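Local coordinates for protein transcriptional regulator ZitR (Lactococcus lactis subsp. cremoris, PDB 6FI9) that represses the zit operon in the presence of zinc, binding two palindromic operator sites in its promoter as a homodimer, at residues C28-K33 and I100-E105. The protein carries 3 engineered substitutions. Sequence-based numbering, arbitrary orientation.
Sequences CESNVK and IPVAKE. With ZN (zinc ion), chain J.
The carboxylate of Glu105 is sandwiched between the loop 28-33 and its own backbone: Glu29 lies over one face through its N and CB, while the other is turned back toward the carbonyl O of Glu105. At the OE1 end sits a zinc ion, bound at 2.0 Å from Glu105 OE1 to ZN. This is one of the two zinc sites of a MarR-family winged helix-turn-helix repressor, completed by Cys28 and by Glu39 of helix 36-47; the contact joins the loop after helix 2-16 to the start of helix 100-122, which follows the two-stranded wing.

Glu105 reaches the metal with CG anti to the backbone N (chi1 -155°) and a bend at chi2 (-75°). Its OE2 then rests 3.4 Å from Glu29 CB. The remainder of Glu29 runs extended, crossing Glu105 at about a right angle. The two carboxylates come near each other, Glu29 OE1 being 4.7 Å from Glu105 OE2, so their like charges probably repel, an effect the zinc would be expected to offset for Glu105.

Cys28 approaches the ion from the loop side, SG anti to its own N; the 2.8 Å from SG to ZN is long for a zinc-thiolate bond. Ser30 OG is 3.4 Å from Glu105 OE1 and hydrogen bonds to Glu39 OE1, another ligand atom of this zinc, which makes it a second-shell group that helps to position Glu39.

Beside the metal site the contact turns apolar. Val102, buried against Glu39 and Leu42, presents both methyls to the loop: CG1 meets Ser30 OG at 3.7 Å, and Val32, crossing obliquely, brings its CG2 methyl to 3.7 Å from Val102 CG2.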
# COMPACT_ATOMS: atom_id res chain seq x y z
N CYS A 28 -12.84 6.45 12.16
CA CYS A 28 -12.34 6.27 13.51
C CYS A 28 -13.22 7.02 14.51
O CYS A 28 -13.37 8.25 14.42
CB CYS A 28 -10.88 6.69 13.61
SG CYS A 28 -10.06 6.14 15.13
N GLU A 29 -13.81 6.27 15.45
CA GLU A 29 -14.69 6.79 16.50
C GLU A 29 -13.93 7.23 17.77
O GLU A 29 -14.57 7.55 18.78
CB GLU A 29 -15.80 5.77 16.83
CG GLU A 29 -16.91 5.72 15.79
CD GLU A 29 -17.95 4.63 15.95
OE1 GLU A 29 -18.36 4.33 17.10
OE2 GLU A 29 -18.37 4.08 14.91
N SER A 30 -12.58 7.27 17.73
CA SER A 30 -11.75 7.69 18.85
C SER A 30 -11.74 9.21 19.01
O SER A 30 -11.52 9.94 18.04
CB SER A 30 -10.32 7.18 18.71
OG SER A 30 -10.24 5.81 19.07
N ASN A 31 -11.99 9.67 20.25
CA ASN A 31 -12.03 11.09 20.63
C ASN A 31 -10.62 11.70 20.70
O ASN A 31 -10.48 12.92 20.62
CB ASN A 31 -12.78 11.27 21.95
CG ASN A 31 -12.24 10.46 23.11
OD1 ASN A 31 -12.63 9.32 23.33
ND2 ASN A 31 -11.32 11.04 23.87
N VAL A 32 -9.59 10.84 20.86
CA VAL A 32 -8.17 11.22 20.94
C VAL A 32 -7.49 11.21 19.57
O VAL A 32 -7.78 10.36 18.73
CB VAL A 32 -7.38 10.39 21.99
CG1 VAL A 32 -7.77 10.77 23.42
CG2 VAL A 32 -7.53 8.89 21.77
N LYS A 33 -6.56 12.17 19.36
CA LYS A 33 -5.80 12.33 18.12
C LYS A 33 -4.59 11.40 18.10
O LYS A 33 -3.55 11.72 18.68
CB LYS A 33 -5.39 13.80 17.91
CG LYS A 33 -6.54 14.77 17.69
CD LYS A 33 -6.08 16.22 17.76
CE LYS A 33 -7.21 17.20 17.70
NZ LYS A 33 -6.72 18.60 17.70
N ILE A 100 -7.60 2.42 27.88
CA ILE A 100 -8.57 1.30 27.83
C ILE A 100 -9.72 1.54 26.80
O ILE A 100 -9.90 0.65 25.96
CB ILE A 100 -9.08 0.90 29.25
CG1 ILE A 100 -7.96 0.19 30.05
CG2 ILE A 100 -10.35 0.02 29.19
CD1 ILE A 100 -8.19 0.00 31.55
N PRO A 101 -10.47 2.68 26.76
CA PRO A 101 -11.53 2.82 25.74
C PRO A 101 -11.02 2.94 24.30
O PRO A 101 -11.73 2.53 23.38
CB PRO A 101 -12.29 4.07 26.17
CG PRO A 101 -11.85 4.35 27.58
CD PRO A 101 -10.44 3.86 27.64
N VAL A 102 -9.80 3.50 24.11
CA VAL A 102 -9.16 3.70 22.80
C VAL A 102 -8.80 2.34 22.17
O VAL A 102 -9.03 2.14 20.98
CB VAL A 102 -7.93 4.64 22.88
CG1 VAL A 102 -7.50 5.10 21.49
CG2 VAL A 102 -8.21 5.85 23.78
N ALA A 103 -8.26 1.42 22.99
CA ALA A 103 -7.89 0.06 22.60
C ALA A 103 -9.15 -0.74 22.27
O ALA A 103 -9.12 -1.58 21.36
CB ALA A 103 -7.11 -0.62 23.71
N LYS A 104 -10.26 -0.47 23.00
CA LYS A 104 -11.55 -1.11 22.81
C LYS A 104 -12.15 -0.69 21.46
O LYS A 104 -12.77 -1.52 20.78
CB LYS A 104 -12.51 -0.74 23.95
CG LYS A 104 -12.34 -1.58 25.21
CD LYS A 104 -13.20 -1.03 26.35
CE LYS A 104 -13.22 -1.89 27.59
NZ LYS A 104 -13.98 -1.24 28.69
N GLU A 105 -11.94 0.58 21.08
CA GLU A 105 -12.44 1.16 19.83
C GLU A 105 -11.72 0.57 18.63
O GLU A 105 -12.39 0.23 17.65
CB GLU A 105 -12.31 2.69 19.83
CG GLU A 105 -13.30 3.39 18.89
CD GLU A 105 -12.99 3.33 17.40
OE1 GLU A 105 -11.85 3.67 17.02
OE2 GLU A 105 -13.90 2.94 16.63
ZN ZN J . -9.92 3.59 16.34